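Local coordinates for blood group a-and b-cleaving endo-beta-galactosidase (Streptococcus pneumoniae, PDB 2YGL), which probably binds host carbohydrate through two tandem CBM51 modules of a family 98 glycoside hydrolase that cleaves blood group A and B antigens, at residues 261-272 and 342-353; 183-194 and 237-245. All coordinates share one frame; numbering follows the deposited sequence.

Overall arrangement
Both contacts belong to the second of the two CBM51 modules, and their centres lie about 8 Å apart. Contact 1 is core: two long neighbouring strands, 262-271 and 343-352, pair in one antiparallel sheet through a backbone hydrogen-bond ladder with apolar side chains on its faces. Contact 2 lies nearer the surface and is only partly buried. It sets 183-194 against 237-245 mainly through side chains: a lysine on an aromatic face, a lysine-aspartate salt bridge, a leucine pair and one hydrogen bond from a side-chain amide to a backbone carbonyl. Strand 343-352 joins the two, since both 189-191 and 242-244 pair with it. At its corner Gly347 N lies 2.7 Å from Lys241 O.

Contact 1. Residues 261-272 and 342-353; sequences NVTRFISYVGID and ELVLGGALFMAN
Thr263 N meets Met351 O at 2.8 Å in a nearly straight bond (174°), near one end of an antiparallel ladder. Arg264 faces the same residue, taking the N-H of Met351 on its own carbonyl. Two residues opposite one make a classic beta bulge. Ile266 and Leu349 then exchange two backbone bonds, as do Tyr268 and Gly346. The register slips by one between these pairs, a second bulge, where 342-353 turns a corner at Gly346 and Gly347. Beyond it Val344 N reaches Gly270 O at 2.9 Å, and Asp272 N bonds to Glu342 O.

Two side chains add to the ladder. Thr263 OG1 gives a weak bond to Met351 O. A chi1 of -172° lays Ser267 OG beside its own carbonyl carbon, from where it reaches Tyr268 O at 3.0 Å, above the carbonyl plane. Gly346 N comes to that oxygen from the opposite face, so two donors grip it.

Apolar contacts fill both faces. Phe350 CE1 comes 3.7 Å from Phe265 CD1, with the ring planes at 58°. The Phe350 ring also turns its edge to Arg264 O, and Val262 CG1 meets its CD1. Farther along, Val269 CG2 lies beside Leu345 CD2 at 3.6 Å. On the other face Ile266 CG1 runs alongside Leu349 CD1 at 3.7 Å. Arg264 and Met351 likewise lie side by side, touching through their CB atoms, while the extended arginine carries its guanidinium to a salt bridge with Asp318.

Strand 315-320 pairs with the far edge of 262-271. Helix 179-184 covers the Ile266, Tyr268 and Leu349 face through Leu182. The opposite face, with Phe265, Leu343 and Leu345, packs on strand 285-292 of the second sheet, in the interior of the beta-sandwich.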
loop_
_atom_site.group_PDB
_atom_site.type_symbol
_atom_site.label_atom_id
_atom_site.label_comp_id
_atom_site.label_asym_id
_atom_site.label_seq_id
_atom_site.Cartn_x
_atom_site.Cartn_y
_atom_site.Cartn_z
ATOM N N ASN A 261 -14.788 -13.158 -7.458
ATOM C CA ASN A 261 -14.582 -12.518 -6.173
ATOM C C ASN A 261 -14.111 -11.067 -6.351
ATOM O O ASN A 261 -12.972 -10.715 -6.025
ATOM C CB ASN A 261 -13.588 -13.345 -5.345
ATOM C CG ASN A 261 -13.353 -12.773 -3.961
ATOM O OD1 ASN A 261 -14.248 -12.179 -3.356
ATOM N ND2 ASN A 261 -12.138 -12.949 -3.452
ATOM N N VAL A 262 -15.007 -10.234 -6.881
ATOM C CA VAL A 262 -14.722 -8.822 -7.144
ATOM C C VAL A 262 -14.666 -8.049 -5.828
ATOM O O VAL A 262 -15.594 -8.114 -5.027
ATOM C CB VAL A 262 -15.786 -8.193 -8.089
ATOM C CG1 VAL A 262 -15.490 -6.718 -8.343
ATOM C CG2 VAL A 262 -15.856 -8.956 -9.410
ATOM N N THR A 263 -13.579 -7.313 -5.619
ATOM C CA THR A 263 -13.360 -6.617 -4.351
ATOM C C THR A 263 -13.302 -5.095 -4.467
ATOM O O THR A 263 -13.381 -4.396 -3.456
ATOM C CB THR A 263 -12.060 -7.092 -3.669
ATOM O OG1 THR A 263 -10.961 -6.903 -4.568
ATOM C CG2 THR A 263 -12.156 -8.566 -3.277
ATOM N N ARG A 264 -13.165 -4.582 -5.687
ATOM C CA ARG A 264 -12.876 -3.161 -5.883
ATOM C C ARG A 264 -13.341 -2.660 -7.251
ATOM O O ARG A 264 -13.231 -3.370 -8.253
ATOM C CB ARG A 264 -11.367 -2.938 -5.728
ATOM C CG ARG A 264 -10.929 -1.544 -5.315
ATOM C CD ARG A 264 -9.416 -1.531 -5.122
ATOM N NE ARG A 264 -8.869 -0.186 -4.955
ATOM C CZ ARG A 264 -7.574 0.115 -5.036
ATOM N NH1 ARG A 264 -6.677 -0.834 -5.285
ATOM N NH2 ARG A 264 -7.173 1.370 -4.871
ATOM N N PHE A 265 -13.870 -1.439 -7.277
ATOM C CA PHE A 265 -14.222 -0.763 -8.526
ATOM C C PHE A 265 -13.489 0.575 -8.620
ATOM O O PHE A 265 -13.569 1.394 -7.700
ATOM C CB PHE A 265 -15.741 -0.571 -8.637
ATOM C CG PHE A 265 -16.163 0.339 -9.765
ATOM C CD1 PHE A 265 -16.094 -0.087 -11.089
ATOM C CD2 PHE A 265 -16.634 1.622 -9.498
ATOM C CE1 PHE A 265 -16.480 0.751 -12.130
ATOM C CE2 PHE A 265 -17.023 2.468 -10.532
ATOM C CZ PHE A 265 -16.948 2.030 -11.851
ATOM N N ILE A 266 -12.774 0.781 -9.726
ATOM C CA ILE A 266 -11.976 1.995 -9.942
ATOM C C ILE A 266 -12.360 2.683 -11.246
ATOM O O ILE A 266 -12.317 2.062 -12.308
ATOM C CB ILE A 266 -10.452 1.698 -10.039
ATOM C CG1 ILE A 266 -10.003 0.646 -9.015
ATOM C CG2 ILE A 266 -9.634 3.000 -9.938
ATOM C CD1 ILE A 266 -9.974 1.132 -7.616
ATOM N N SER A 267 -12.701 3.968 -11.161
ATOM C CA SER A 267 -12.983 4.777 -12.349
ATOM C C SER A 267 -12.971 6.272 -12.061
ATOM O O SER A 267 -13.423 6.716 -11.003
ATOM C CB SER A 267 -14.341 4.401 -12.953
ATOM O OG SER A 267 -14.536 5.050 -14.196
ATOM N N TYR A 268 -12.448 7.040 -13.013
ATOM C CA TYR A 268 -12.695 8.477 -13.056
ATOM C C TYR A 268 -14.057 8.715 -13.699
ATOM O O TYR A 268 -14.443 7.995 -14.618
ATOM C CB TYR A 268 -11.583 9.208 -13.816
ATOM C CG TYR A 268 -10.305 9.293 -13.018
ATOM C CD1 TYR A 268 -10.112 10.308 -12.074
ATOM C CD2 TYR A 268 -9.302 8.343 -13.178
ATOM C CE1 TYR A 268 -8.941 10.378 -11.324
ATOM C CE2 TYR A 268 -8.129 8.404 -12.435
ATOM C CZ TYR A 268 -7.956 9.422 -11.511
ATOM O OH TYR A 268 -6.796 9.476 -10.779
ATOM N N VAL A 269 -14.786 9.709 -13.194
ATOM C CA VAL A 269 -16.155 9.975 -13.641
ATOM C C VAL A 269 -16.358 11.464 -13.909
ATOM O O VAL A 269 -16.044 12.302 -13.062
ATOM C CB VAL A 269 -17.218 9.489 -12.603
ATOM C CG1 VAL A 269 -18.639 9.702 -13.126
ATOM C CG2 VAL A 269 -17.015 8.025 -12.250
ATOM N N GLY A 270 -16.889 11.777 -15.089
ATOM C CA GLY A 270 -17.249 13.147 -15.447
ATOM C C GLY A 270 -17.925 13.222 -16.801
ATOM O O GLY A 270 -18.292 12.200 -17.379
ATOM N N ILE A 271 -18.081 14.442 -17.306
ATOM C CA ILE A 271 -18.711 14.675 -18.600
ATOM C C ILE A 271 -17.642 14.769 -19.689
ATOM O O ILE A 271 -16.680 15.532 -19.560
ATOM C CB ILE A 271 -19.584 15.951 -18.571
ATOM C CG1 ILE A 271 -20.720 15.782 -17.557
ATOM C CG2 ILE A 271 -20.143 16.266 -19.955
ATOM C CD1 ILE A 271 -21.159 17.067 -16.899
ATOM N N ASP A 272 -17.810 13.985 -20.752
ATOM C CA ASP A 272 -16.838 13.964 -21.846
ATOM C C ASP A 272 -16.710 15.340 -22.488
ATOM O O ASP A 272 -17.703 16.058 -22.648
ATOM C CB ASP A 272 -17.198 12.912 -22.897
ATOM C CG ASP A 272 -16.033 12.590 -23.824
ATOM O OD1 ASP A 272 -15.854 13.297 -24.840
ATOM O OD2 ASP A 272 -15.280 11.639 -23.526
ATOM N N GLU A 342 -23.570 13.506 -21.352
ATOM C CA GLU A 342 -22.653 12.503 -21.890
ATOM C C GLU A 342 -21.648 12.071 -20.823
ATOM O O GLU A 342 -20.469 12.440 -20.874
ATOM C CB GLU A 342 -21.918 13.059 -23.117
ATOM C CG GLU A 342 -22.810 13.367 -24.319
ATOM C CD GLU A 342 -22.969 12.185 -25.267
ATOM O OE1 GLU A 342 -21.977 11.464 -25.513
ATOM O OE2 GLU A 342 -24.087 11.987 -25.782
ATOM N N LEU A 343 -22.123 11.292 -19.855
ATOM C CA LEU A 343 -21.284 10.821 -18.758
ATOM C C LEU A 343 -20.358 9.710 -19.243
ATOM O O LEU A 343 -20.790 8.773 -19.912
ATOM C CB LEU A 343 -22.151 10.345 -17.579
ATOM C CG LEU A 343 -21.484 10.044 -16.228
ATOM C CD1 LEU A 343 -22.442 10.279 -15.069
ATOM C CD2 LEU A 343 -20.934 8.619 -16.172
ATOM N N VAL A 344 -19.079 9.832 -18.903
ATOM C CA VAL A 344 -18.094 8.809 -19.239
ATOM C C VAL A 344 -17.366 8.296 -17.996
ATOM O O VAL A 344 -17.125 9.042 -17.042
ATOM C CB VAL A 344 -17.067 9.289 -20.310
ATOM C CG1 VAL A 344 -17.727 9.409 -21.676
ATOM C CG2 VAL A 344 -16.419 10.605 -19.908
ATOM N N LEU A 345 -17.033 7.012 -18.019
ATOM C CA LEU A 345 -16.259 6.391 -16.957
ATOM C C LEU A 345 -14.862 6.096 -17.502
ATOM O O LEU A 345 -14.678 5.164 -18.281
ATOM C CB LEU A 345 -16.954 5.116 -16.465
ATOM C CG LEU A 345 -18.442 5.212 -16.087
ATOM C CD1 LEU A 345 -19.009 3.842 -15.778
ATOM C CD2 LEU A 345 -18.662 6.143 -14.907
ATOM N N GLY A 346 -13.892 6.915 -17.104
ATOM C CA GLY A 346 -12.526 6.809 -17.605
ATOM C C GLY A 346 -11.682 5.796 -16.855
ATOM O O GLY A 346 -11.443 5.942 -15.653
ATOM N N GLY A 347 -11.237 4.767 -17.572
ATOM C CA GLY A 347 -10.352 3.744 -17.013
ATOM C C GLY A 347 -11.050 2.709 -16.148
ATOM O O GLY A 347 -10.391 1.977 -15.409
ATOM N N ALA A 348 -12.380 2.643 -16.257
ATOM C CA ALA A 348 -13.216 1.795 -15.397
ATOM C C ALA A 348 -12.755 0.341 -15.358
ATOM O O ALA A 348 -12.695 -0.326 -16.393
ATOM C CB ALA A 348 -14.676 1.876 -15.821
ATOM N N LEU A 349 -12.431 -0.137 -14.158
ATOM C CA LEU A 349 -11.940 -1.503 -13.978
ATOM C C LEU A 349 -12.390 -2.155 -12.662
ATOM O O LEU A 349 -12.797 -1.469 -11.719
ATOM C CB LEU A 349 -10.409 -1.556 -14.132
ATOM C CG LEU A 349 -9.481 -0.830 -13.152
ATOM C CD1 LEU A 349 -9.291 -1.635 -11.867
ATOM C CD2 LEU A 349 -8.131 -0.579 -13.813
ATOM N N PHE A 350 -12.322 -3.485 -12.633
ATOM C CA PHE A 350 -12.589 -4.284 -11.439
ATOM C C PHE A 350 -11.301 -4.914 -10.914
ATOM O O PHE A 350 -10.409 -5.259 -11.693
ATOM C CB PHE A 350 -13.575 -5.416 -11.757
ATOM C CG PHE A 350 -15.017 -4.990 -11.858
ATOM C CD1 PHE A 350 -15.572 -4.096 -10.947
ATOM C CD2 PHE A 350 -15.837 -5.533 -12.846
ATOM C CE1 PHE A 350 -16.913 -3.723 -11.039
ATOM C CE2 PHE A 350 -17.177 -5.169 -12.944
ATOM C CZ PHE A 350 -17.716 -4.264 -12.040
ATOM N N MET A 351 -11.212 -5.070 -9.594
ATOM C CA MET A 351 -10.132 -5.831 -8.964
ATOM C C MET A 351 -10.695 -7.079 -8.283
ATOM O O MET A 351 -11.808 -7.057 -7.756
ATOM C CB MET A 351 -9.384 -4.983 -7.927
ATOM C CG MET A 351 -8.729 -3.703 -8.453
ATOM S SD MET A 351 -7.254 -3.972 -9.462
ATOM C CE MET A 351 -6.147 -4.751 -8.281
ATOM N N ALA A 352 -9.921 -8.163 -8.301
ATOM C CA ALA A 352 -10.274 -9.384 -7.576
ATOM C C ALA A 352 -9.199 -9.733 -6.547
ATOM O O ALA A 352 -8.064 -10.060 -6.901
ATOM C CB ALA A 352 -10.501 -10.546 -8.541
ATOM N N ASN A 353 -9.569 -9.656 -5.274
ATOM C CA ASN A 353 -8.639 -9.883 -4.171
ATOM C C ASN A 353 -9.060 -11.076 -3.320
ATOM O O ASN A 353 -8.218 -11.788 -2.772
ATOM C CB ASN A 353 -8.535 -8.617 -3.312
ATOM C CG ASN A 353 -7.532 -8.749 -2.182
ATOM O OD1 ASN A 353 -7.889 -8.636 -1.007
ATOM N ND2 ASN A 353 -6.272 -8.988 -2.530
#

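Contact 2. Residues 183-194 and 237-245; sequences NKGINGGVYLSD and VEFNKGLGT
Lys241 lies across the Tyr191 ring and ends on Asp194. Its CG sits over the ring centre, 3.7 Å from the centroid and 2° off the normal, in a CH-pi contact. CB of the lysine touches the same face near Tyr191 CD1. The chain bends at chi2 and chi3, which folds CE back over the root of the ring and brings NZ to Asp194. There Lys241 NZ makes a 2.7 Å salt bridge with Asp194 OD1, met on its syn side but 30° out of the carboxylate plane. A water bridges the pair as well, donating to Asp194 OD2 at 2.6 Å and accepting from Lys241 NZ.

At the other end, Asn240 ND2 donates to Asn183 O at 3.0 Å, tying 237-245 to the end of helix 179-184. The bond is bent, 143° at the hydrogen. Deeper in, Leu243 CD1 meets Leu192 CD2 at 3.9 Å, and Ser193 CB rests on Gly242 O at 3.4 Å.

Residues outside the two segments position these groups. Asp214 forms a salt bridge with Lys241 NZ and takes bonds from Ser193 OG and Gly242 N, so it links both segments. Tyr191 OH is held by Leu182 O of the helix, and Lys227 holds Asn240 OD1.

The lysine therefore works in two ways. Its methylenes cover an aromatic face, while its ammonium is shared by Asp194, Asp214 and a water. Two carboxylates around one ammonium would be expected to stabilise its charge. The shared partners join the 3-10 turn 192-194, just after strand 189-191, to Lys241 and the start of strand 242-244.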
loop_
_atom_site.group_PDB
_atom_site.type_symbol
_atom_site.label_atom_id
_atom_site.label_comp_id
_atom_site.label_asym_id
_atom_site.label_seq_id
_atom_site.Cartn_x
_atom_site.Cartn_y
_atom_site.Cartn_z
ATOM N N ASN A 183 -4.351 4.166 -17.537
ATOM C CA ASN A 183 -3.997 4.093 -18.957
ATOM C C ASN A 183 -2.944 3.028 -19.274
ATOM O O ASN A 183 -2.965 2.432 -20.352
ATOM C CB ASN A 183 -3.533 5.458 -19.475
ATOM C CG ASN A 183 -4.686 6.428 -19.691
ATOM O OD1 ASN A 183 -4.535 7.640 -19.521
ATOM N ND2 ASN A 183 -5.842 5.898 -20.065
ATOM N N LYS A 184 -2.023 2.803 -18.340
ATOM C CA LYS A 184 -1.009 1.758 -18.494
ATOM C C LYS A 184 -1.596 0.385 -18.175
ATOM O O LYS A 184 -1.336 -0.589 -18.884
ATOM C CB LYS A 184 0.203 2.030 -17.597
ATOM C CG LYS A 184 1.371 1.062 -17.828
ATOM C CD LYS A 184 2.182 0.822 -16.562
ATOM C CE LYS A 184 3.191 1.933 -16.309
ATOM N NZ LYS A 184 4.009 1.652 -15.095
ATOM N N GLY A 185 -2.390 0.320 -17.106
ATOM C CA GLY A 185 -2.972 -0.935 -16.641
ATOM C C GLY A 185 -2.482 -1.326 -15.260
ATOM O O GLY A 185 -1.378 -0.962 -14.859
ATOM N N ILE A 186 -3.318 -2.058 -14.529
ATOM C CA ILE A 186 -2.957 -2.589 -13.216
ATOM C C ILE A 186 -3.042 -4.113 -13.269
ATOM O O ILE A 186 -4.028 -4.667 -13.766
ATOM C CB ILE A 186 -3.897 -2.057 -12.092
ATOM C CG1 ILE A 186 -3.976 -0.525 -12.117
ATOM C CG2 ILE A 186 -3.444 -2.557 -10.712
ATOM C CD1 ILE A 186 -5.048 0.062 -11.209
ATOM N N ASN A 187 -2.004 -4.784 -12.769
ATOM C CA ASN A 187 -2.019 -6.242 -12.622
ATOM C C ASN A 187 -3.202 -6.688 -11.772
ATOM O O ASN A 187 -3.374 -6.223 -10.646
ATOM C CB ASN A 187 -0.714 -6.747 -11.992
ATOM C CG ASN A 187 0.465 -6.704 -12.950
ATOM O OD1 ASN A 187 0.313 -6.454 -14.152
ATOM N ND2 ASN A 187 1.656 -6.958 -12.420
ATOM N N GLY A 188 -4.021 -7.575 -12.328
ATOM C CA GLY A 188 -5.214 -8.069 -11.640
ATOM C C GLY A 188 -6.442 -7.209 -11.875
ATOM O O GLY A 188 -7.530 -7.519 -11.379
ATOM N N GLY A 189 -6.265 -6.123 -12.623
ATOM C CA GLY A 189 -7.371 -5.250 -13.002
ATOM C C GLY A 189 -7.988 -5.695 -14.313
ATOM O O GLY A 189 -7.275 -5.969 -15.281
ATOM N N VAL A 190 -9.314 -5.785 -14.341
ATOM C CA VAL A 190 -10.040 -6.106 -15.563
ATOM C C VAL A 190 -10.935 -4.920 -15.921
ATOM O O VAL A 190 -11.801 -4.525 -15.132
ATOM C CB VAL A 190 -10.870 -7.407 -15.413
ATOM C CG1 VAL A 190 -11.810 -7.607 -16.598
ATOM C CG2 VAL A 190 -9.948 -8.614 -15.263
ATOM N N TYR A 191 -10.701 -4.347 -17.103
ATOM C CA TYR A 191 -11.492 -3.219 -17.592
ATOM C C TYR A 191 -12.932 -3.637 -17.864
ATOM O O TYR A 191 -13.182 -4.679 -18.476
ATOM C CB TYR A 191 -10.877 -2.625 -18.863
ATOM C CG TYR A 191 -9.525 -1.996 -18.652
ATOM C CD1 TYR A 191 -9.402 -0.775 -17.993
ATOM C CD2 TYR A 191 -8.366 -2.621 -19.112
ATOM C CE1 TYR A 191 -8.161 -0.191 -17.793
ATOM C CE2 TYR A 191 -7.117 -2.044 -18.919
ATOM C CZ TYR A 191 -7.023 -0.831 -18.259
ATOM O OH TYR A 191 -5.798 -0.248 -18.062
ATOM N N LEU A 192 -13.872 -2.814 -17.408
ATOM C CA LEU A 192 -15.297 -3.088 -17.603
ATOM C C LEU A 192 -15.668 -3.202 -19.081
ATOM O O LEU A 192 -16.466 -4.063 -19.459
ATOM C CB LEU A 192 -16.160 -2.039 -16.897
ATOM C CG LEU A 192 -16.544 -2.333 -15.443
ATOM C CD1 LEU A 192 -15.343 -2.308 -14.499
ATOM C CD2 LEU A 192 -17.593 -1.346 -14.975
ATOM N N SER A 193 -15.058 -2.355 -19.908
ATOM C CA SER A 193 -15.277 -2.372 -21.358
ATOM C C SER A 193 -14.769 -3.648 -22.048
ATOM O O SER A 193 -15.035 -3.864 -23.231
ATOM C CB SER A 193 -14.655 -1.134 -22.009
ATOM O OG SER A 193 -13.262 -1.067 -21.753
ATOM N N ASP A 194 -14.042 -4.484 -21.311
ATOM C CA ASP A 194 -13.621 -5.789 -21.819
ATOM C C ASP A 194 -14.586 -6.900 -21.396
ATOM O O ASP A 194 -14.345 -8.077 -21.668
ATOM C CB ASP A 194 -12.195 -6.114 -21.361
ATOM C CG ASP A 194 -11.147 -5.273 -22.064
ATOM O OD1 ASP A 194 -11.453 -4.682 -23.125
ATOM O OD2 ASP A 194 -10.008 -5.209 -21.553
ATOM N N VAL A 237 -7.441 15.221 -20.342
ATOM C CA VAL A 237 -6.718 13.949 -20.372
ATOM C C VAL A 237 -7.556 12.876 -21.070
ATOM O O VAL A 237 -8.728 12.672 -20.733
ATOM C CB VAL A 237 -6.338 13.465 -18.939
ATOM C CG1 VAL A 237 -5.569 12.144 -18.989
ATOM C CG2 VAL A 237 -5.517 14.518 -18.204
ATOM N N GLU A 238 -6.947 12.197 -22.042
ATOM C CA GLU A 238 -7.593 11.087 -22.741
ATOM C C GLU A 238 -7.421 9.771 -21.991
ATOM O O GLU A 238 -6.386 9.534 -21.365
ATOM C CB GLU A 238 -7.035 10.930 -24.153
ATOM C CG GLU A 238 -7.489 11.997 -25.129
ATOM C CD GLU A 238 -7.068 11.693 -26.549
ATOM O OE1 GLU A 238 -5.861 11.461 -26.777
ATOM O OE2 GLU A 238 -7.944 11.689 -27.440
ATOM N N PHE A 239 -8.440 8.919 -22.069
ATOM C CA PHE A 239 -8.389 7.589 -21.476
ATOM C C PHE A 239 -8.425 6.519 -22.559
ATOM O O PHE A 239 -9.246 6.580 -23.475
ATOM C CB PHE A 239 -9.541 7.393 -20.484
ATOM C CG PHE A 239 -9.328 8.074 -19.163
ATOM C CD1 PHE A 239 -9.654 9.417 -18.993
ATOM C CD2 PHE A 239 -8.794 7.375 -18.088
ATOM C CE1 PHE A 239 -9.451 10.053 -17.768
ATOM C CE2 PHE A 239 -8.590 7.998 -16.862
ATOM C CZ PHE A 239 -8.919 9.340 -16.701
ATOM N N ASN A 240 -7.519 5.550 -22.455
ATOM C CA ASN A 240 -7.469 4.422 -23.381
ATOM C C ASN A 240 -8.701 3.535 -23.258
ATOM O O ASN A 240 -9.198 3.007 -24.251
ATOM C CB ASN A 240 -6.212 3.576 -23.145
ATOM C CG ASN A 240 -4.921 4.318 -23.468
ATOM O OD1 ASN A 240 -4.881 5.185 -24.346
ATOM N ND2 ASN A 240 -3.849 3.963 -22.765
ATOM N N LYS A 241 -9.184 3.371 -22.028
ATOM C CA LYS A 241 -10.293 2.466 -21.747
ATOM C C LYS A 241 -11.395 3.165 -20.957
ATOM O O LYS A 241 -11.132 4.120 -20.226
ATOM C CB LYS A 241 -9.806 1.235 -20.966
ATOM C CG LYS A 241 -8.646 0.460 -21.602
ATOM C CD LYS A 241 -9.079 -0.336 -22.830
ATOM C CE LYS A 241 -9.856 -1.588 -22.458
ATOM N NZ LYS A 241 -10.377 -2.252 -23.676
ATOM N N GLY A 242 -12.623 2.672 -21.102
ATOM C CA GLY A 242 -13.747 3.184 -20.325
ATOM C C GLY A 242 -15.112 2.944 -20.938
ATOM O O GLY A 242 -15.245 2.205 -21.909
ATOM N N LEU A 243 -16.127 3.580 -20.360
ATOM C CA LEU A 243 -17.514 3.412 -20.796
ATOM C C LEU A 243 -18.153 4.767 -21.088
ATOM O O LEU A 243 -17.936 5.732 -20.354
ATOM C CB LEU A 243 -18.330 2.671 -19.729
ATOM C CG LEU A 243 -17.925 1.233 -19.379
ATOM C CD1 LEU A 243 -18.579 0.778 -18.075
ATOM C CD2 LEU A 243 -18.250 0.270 -20.515
ATOM N N GLY A 244 -18.940 4.825 -22.159
ATOM C CA GLY A 244 -19.618 6.054 -22.564
ATOM C C GLY A 244 -21.120 5.865 -22.605
ATOM O O GLY A 244 -21.626 4.995 -23.319
ATOM N N THR A 245 -21.830 6.680 -21.829
ATOM C CA THR A 245 -23.286 6.580 -21.728
ATOM C C THR A 245 -23.963 7.952 -21.742
ATOM O O THR A 245 -23.291 8.986 -21.746
ATOM C CB THR A 245 -23.712 5.775 -20.465
ATOM O OG1 THR A 245 -25.103 5.453 -20.546
ATOM C CG2 THR A 245 -23.444 6.558 -19.179
HETATM O O HOH W 1 -8.264 -4.444 -23.337
#